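PDB 4HR6: lectin from Trichosanthes anguina, which binds galactose-type sugars through its beta-trefoil lectin domains and is a nontoxic, three-chain relative of type II ribosome-inactivating proteins. Local coordinates for residues 29-41 and 106-118. Residues are numbered along the deposited sequence; the frame is centred on the assembly and turned at random.
Sequences DGSRLILYPCGQQ and TSNKATRSTNLTM. With AMG (methyl alpha-D-galactopyranoside), chain D.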
loop_
_atom_site.group_PDB
_atom_site.type_symbol
_atom_site.label_atom_id
_atom_site.label_comp_id
_atom_site.label_asym_id
_atom_site.label_seq_id
_atom_site.Cartn_x
_atom_site.Cartn_y
_atom_site.Cartn_z
ATOM N N ASP C 29 -17.940 22.387 -27.336
ATOM C CA ASP C 29 -16.481 22.317 -27.451
ATOM C C ASP C 29 -15.803 23.554 -26.860
ATOM O O ASP C 29 -15.322 24.423 -27.588
ATOM C CB ASP C 29 -16.070 22.120 -28.914
ATOM C CG ASP C 29 -16.698 20.881 -29.534
ATOM O OD1 ASP C 29 -16.928 20.892 -30.763
ATOM O OD2 ASP C 29 -16.978 19.906 -28.794
ATOM N N GLY C 30 -15.741 23.584 -25.528
ATOM C CA GLY C 30 -15.318 24.759 -24.758
ATOM C C GLY C 30 -15.928 24.873 -23.362
ATOM O O GLY C 30 -15.582 25.783 -22.608
ATOM N N SER C 31 -16.831 23.962 -23.008
ATOM C CA SER C 31 -17.436 23.942 -21.672
ATOM C C SER C 31 -16.391 23.802 -20.547
ATOM O O SER C 31 -15.266 23.332 -20.771
ATOM C CB SER C 31 -18.467 22.815 -21.573
ATOM O OG SER C 31 -19.190 22.679 -22.789
ATOM N N ARG C 32 -16.786 24.216 -19.343
ATOM C CA ARG C 32 -15.869 24.349 -18.208
ATOM C C ARG C 32 -16.055 23.211 -17.192
ATOM O O ARG C 32 -17.135 22.600 -17.106
ATOM C CB ARG C 32 -16.072 25.713 -17.535
ATOM N N LEU C 33 -15.001 22.935 -16.425
ATOM C CA LEU C 33 -15.034 21.872 -15.394
ATOM C C LEU C 33 -14.841 22.431 -13.999
ATOM O O LEU C 33 -13.935 23.234 -13.751
ATOM C CB LEU C 33 -13.995 20.771 -15.639
ATOM C CG LEU C 33 -12.877 21.093 -16.626
ATOM C CD1 LEU C 33 -11.511 20.650 -16.120
ATOM C CD2 LEU C 33 -13.216 20.477 -17.977
ATOM N N ILE C 34 -15.684 21.953 -13.092
ATOM C CA ILE C 34 -15.702 22.397 -11.705
ATOM C C ILE C 34 -15.365 21.266 -10.722
ATOM O O ILE C 34 -15.327 20.096 -11.103
ATOM C CB ILE C 34 -17.104 22.938 -11.334
ATOM C CG1 ILE C 34 -18.189 21.889 -11.610
ATOM C CG2 ILE C 34 -17.400 24.210 -12.114
ATOM C CD1 ILE C 34 -19.511 22.165 -10.929
ATOM N N LEU C 35 -15.128 21.635 -9.463
ATOM C CA LEU C 35 -15.254 20.707 -8.347
ATOM C C LEU C 35 -16.719 20.631 -7.970
ATOM O O LEU C 35 -17.388 21.651 -7.929
ATOM C CB LEU C 35 -14.494 21.192 -7.117
ATOM C CG LEU C 35 -12.974 21.225 -7.113
ATOM C CD1 LEU C 35 -12.526 21.577 -5.701
ATOM C CD2 LEU C 35 -12.368 19.905 -7.567
ATOM N N TYR C 36 -17.205 19.436 -7.650
ATOM C CA TYR C 36 -18.596 19.251 -7.255
ATOM C C TYR C 36 -18.719 17.979 -6.402
ATOM O O TYR C 36 -17.960 17.045 -6.593
ATOM C CB TYR C 36 -19.483 19.158 -8.510
ATOM C CG TYR C 36 -20.947 19.458 -8.263
ATOM C CD1 TYR C 36 -21.427 20.775 -8.285
ATOM C CD2 TYR C 36 -21.853 18.438 -7.998
ATOM C CE1 TYR C 36 -22.768 21.059 -8.051
ATOM C CE2 TYR C 36 -23.196 18.713 -7.760
ATOM C CZ TYR C 36 -23.647 20.024 -7.790
ATOM O OH TYR C 36 -24.971 20.288 -7.559
ATOM N N PRO C 37 -19.665 17.945 -5.448
ATOM C CA PRO C 37 -19.903 16.715 -4.701
ATOM C C PRO C 37 -19.876 15.461 -5.581
ATOM O O PRO C 37 -20.490 15.448 -6.651
ATOM C CB PRO C 37 -21.303 16.931 -4.125
ATOM C CG PRO C 37 -21.423 18.409 -3.964
ATOM C CD PRO C 37 -20.428 19.072 -4.883
ATOM N N CYS C 38 -19.159 14.430 -5.132
ATOM C CA CYS C 38 -19.030 13.200 -5.895
ATOM C C CYS C 38 -20.351 12.479 -5.922
ATOM O O CYS C 38 -21.038 12.391 -4.911
ATOM C CB CYS C 38 -17.973 12.281 -5.296
ATOM S SG CYS C 38 -16.328 12.998 -5.298
ATOM N N GLY C 39 -20.701 11.982 -7.103
ATOM C CA GLY C 39 -21.892 11.164 -7.287
ATOM C C GLY C 39 -21.708 10.263 -8.490
ATOM O O GLY C 39 -20.630 10.218 -9.082
ATOM N N GLN C 40 -22.771 9.565 -8.870
ATOM C CA GLN C 40 -22.696 8.594 -9.955
ATOM C C GLN C 40 -23.046 9.183 -11.327
ATOM O O GLN C 40 -23.224 8.434 -12.282
ATOM C CB GLN C 40 -23.603 7.395 -9.645
ATOM C CG GLN C 40 -23.499 6.907 -8.204
ATOM C CD GLN C 40 -23.493 5.390 -8.083
ATOM O OE1 GLN C 40 -24.470 4.719 -8.434
ATOM N NE2 GLN C 40 -22.388 4.839 -7.579
ATOM N N GLN C 41 -23.120 10.511 -11.435
ATOM C CA GLN C 41 -23.556 11.162 -12.679
ATOM C C GLN C 41 -22.489 11.088 -13.764
ATOM O O GLN C 41 -21.303 11.281 -13.500
ATOM C CB GLN C 41 -23.991 12.625 -12.458
ATOM C CG GLN C 41 -23.020 13.512 -11.687
ATOM C CD GLN C 41 -23.437 13.697 -10.238
ATOM O OE1 GLN C 41 -23.703 12.727 -9.529
ATOM N NE2 GLN C 41 -23.514 14.946 -9.796
ATOM N N THR C 106 -5.341 22.602 -11.101
ATOM C CA THR C 106 -5.511 23.275 -9.815
ATOM C C THR C 106 -6.960 23.645 -9.552
ATOM O O THR C 106 -7.739 23.840 -10.483
ATOM C CB THR C 106 -4.688 24.563 -9.759
ATOM O OG1 THR C 106 -3.367 24.308 -10.240
ATOM C CG2 THR C 106 -4.624 25.115 -8.325
ATOM N N SER C 107 -7.313 23.716 -8.272
ATOM C CA SER C 107 -8.603 24.221 -7.849
ATOM C C SER C 107 -8.358 25.264 -6.764
ATOM O O SER C 107 -8.235 24.927 -5.586
ATOM C CB SER C 107 -9.492 23.100 -7.337
ATOM O OG SER C 107 -10.759 23.608 -6.969
ATOM N N ASN C 108 -8.292 26.528 -7.189
ATOM C CA ASN C 108 -7.898 27.657 -6.338
ATOM C C ASN C 108 -8.782 27.904 -5.113
ATOM O O ASN C 108 -8.315 28.469 -4.126
ATOM C CB ASN C 108 -7.822 28.941 -7.174
ATOM C CG ASN C 108 -6.595 28.991 -8.071
ATOM O OD1 ASN C 108 -5.523 28.508 -7.704
ATOM N ND2 ASN C 108 -6.739 29.603 -9.243
ATOM N N LYS C 109 -10.045 27.495 -5.172
ATOM C CA LYS C 109 -10.939 27.589 -4.013
ATOM C C LYS C 109 -11.413 26.205 -3.583
ATOM O O LYS C 109 -11.480 25.276 -4.391
ATOM C CB LYS C 109 -12.133 28.502 -4.318
ATOM C CG LYS C 109 -11.858 29.973 -4.043
ATOM C CD LYS C 109 -12.769 30.911 -4.832
ATOM C CE LYS C 109 -12.152 31.316 -6.167
ATOM N NZ LYS C 109 -12.850 32.477 -6.791
ATOM N N ALA C 110 -11.743 26.076 -2.302
ATOM C CA ALA C 110 -12.169 24.796 -1.738
ATOM C C ALA C 110 -13.670 24.587 -1.894
ATOM O O ALA C 110 -14.209 23.583 -1.428
ATOM C CB ALA C 110 -11.784 24.714 -0.264
ATOM N N THR C 111 -14.339 25.526 -2.556
ATOM C CA THR C 111 -15.800 25.586 -2.555
ATOM C C THR C 111 -16.436 24.851 -3.751
ATOM O O THR C 111 -15.865 24.777 -4.849
ATOM C CB THR C 111 -16.301 27.061 -2.463
ATOM O OG1 THR C 111 -17.706 27.083 -2.201
ATOM C CG2 THR C 111 -16.017 27.864 -3.744
ATOM N N ARG C 112 -17.614 24.287 -3.492
ATOM C CA ARG C 112 -18.494 23.742 -4.523
ATOM C C ARG C 112 -18.601 24.691 -5.731
ATOM O O ARG C 112 -18.713 25.905 -5.570
ATOM C CB ARG C 112 -19.881 23.492 -3.905
ATOM C CG ARG C 112 -21.018 23.265 -4.896
ATOM C CD ARG C 112 -22.371 23.367 -4.212
ATOM N NE ARG C 112 -22.663 22.197 -3.383
ATOM C CZ ARG C 112 -23.544 22.167 -2.381
ATOM N NH1 ARG C 112 -24.233 23.256 -2.044
ATOM N NH2 ARG C 112 -23.733 21.040 -1.700
ATOM N N SER C 113 -18.560 24.119 -6.930
ATOM C CA SER C 113 -18.685 24.859 -8.196
ATOM C C SER C 113 -17.508 25.797 -8.540
ATOM O O SER C 113 -17.659 26.687 -9.376
ATOM C CB SER C 113 -20.022 25.625 -8.261
ATOM O OG SER C 113 -21.121 24.791 -7.917
ATOM N N THR C 114 -16.345 25.590 -7.925
ATOM C CA THR C 114 -15.133 26.336 -8.289
ATOM C C THR C 114 -14.631 25.950 -9.678
ATOM O O THR C 114 -14.579 24.770 -10.013
ATOM C CB THR C 114 -13.978 26.048 -7.311
ATOM O OG1 THR C 114 -14.352 26.449 -5.988
ATOM C CG2 THR C 114 -12.699 26.779 -7.736
ATOM N N ASN C 115 -14.231 26.942 -10.466
ATOM C CA ASN C 115 -13.643 26.688 -11.786
ATOM C C ASN C 115 -12.249 26.091 -11.638
ATOM O O ASN C 115 -11.429 26.604 -10.864
ATOM C CB ASN C 115 -13.560 27.981 -12.616
ATOM C CG ASN C 115 -14.928 28.558 -12.958
ATOM O OD1 ASN C 115 -15.942 27.861 -12.899
ATOM N ND2 ASN C 115 -14.959 29.840 -13.318
ATOM N N LEU C 116 -11.990 25.001 -12.367
ATOM C CA LEU C 116 -10.663 24.381 -12.379
ATOM C C LEU C 116 -9.787 25.075 -13.408
ATOM O O LEU C 116 -10.252 25.488 -14.473
ATOM C CB LEU C 116 -10.727 22.876 -12.681
ATOM C CG LEU C 116 -11.589 21.982 -11.776
ATOM C CD1 LEU C 116 -11.227 20.520 -12.007
ATOM C CD2 LEU C 116 -11.442 22.342 -10.305
ATOM N N THR C 117 -8.505 25.167 -13.091
ATOM C CA THR C 117 -7.588 25.990 -13.849
ATOM C C THR C 117 -6.205 25.361 -13.897
ATOM O O THR C 117 -5.850 24.550 -13.038
ATOM C CB THR C 117 -7.496 27.407 -13.224
ATOM O OG1 THR C 117 -6.395 28.125 -13.794
ATOM C CG2 THR C 117 -7.306 27.342 -11.705
ATOM N N MET C 118 -5.439 25.733 -14.916
ATOM C CA MET C 118 -4.014 25.454 -14.955
ATOM C C MET C 118 -3.265 26.611 -14.281
ATOM O O MET C 118 -3.525 27.788 -14.563
ATOM C CB MET C 118 -3.544 25.247 -16.394
ATOM C CG MET C 118 -4.263 24.102 -17.116
ATOM S SD MET C 118 -4.048 22.453 -16.378
ATOM C CE MET C 118 -2.281 22.278 -16.603
HETATM C C1 AMG D . -26.059 19.546 -12.105
HETATM C C2 AMG D . -25.216 18.290 -12.327
HETATM C C3 AMG D . -23.932 18.310 -11.491
HETATM C C4 AMG D . -23.177 19.637 -11.612
HETATM C C5 AMG D . -24.111 20.854 -11.505
HETATM C C6 AMG D . -23.385 22.151 -11.863
HETATM C C7 AMG D . -28.004 19.670 -10.699
HETATM O O1 AMG D . -26.580 19.563 -10.766
HETATM O O2 AMG D . -25.990 17.135 -11.984
HETATM O O3 AMG D . -23.070 17.234 -11.893
HETATM O O4 AMG D . -22.452 19.665 -12.847
HETATM O O5 AMG D . -25.256 20.711 -12.359
HETATM O O6 AMG D . -23.840 23.220 -11.026
#
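Leu35 fills the tight part of this contact. Its CG lies 3.7 Å from Leu116 CD2, the two leucines crossing at roughly a right angle, while its CD1 comes unusually close to Ser107 OG, at 3.0 Å, a doubtful spot in the model. That hydroxyl is spent on the carbonyl of Lys109, bonded OG to O at 3.2 Å. Leu116 also meets Leu33, CD1 to CD1, and touches Val20 of strand 19-22.

Three backbone bonds fasten the edge of strand 33-36 to residues 113-116. Leu116 N gives to Leu33 O at 3.0 Å, Leu35 N to Thr114 O at 3.2 Å, and Ser113 N to Leu35 O at 2.9 Å. Thr114 O also takes a CA-H contact from Ile34. A type II turn from Thr111 to Thr114 sets up the Ser113 end, closed by the bond from Thr114 N to Thr111 O.

The solvent side is looser. Arg112 bends at chi3 (-74°) and crosses Pro37, its NE 4.0 Å from Pro37 CG at the guanidinium edge. Ser113 OG sits at the edge of the Tyr36 ring; one ring face carries Pro37 CD, and galactoside C4 lies over the centre of the other. Gln41 NE2 donates a nearly straight hydrogen bond (171°) to sugar O3, and Asp21, Asn43 and Gly24 also hydrogen-bond the sugar in this aromatic-platform galactose site of a ricin-type beta-trefoil.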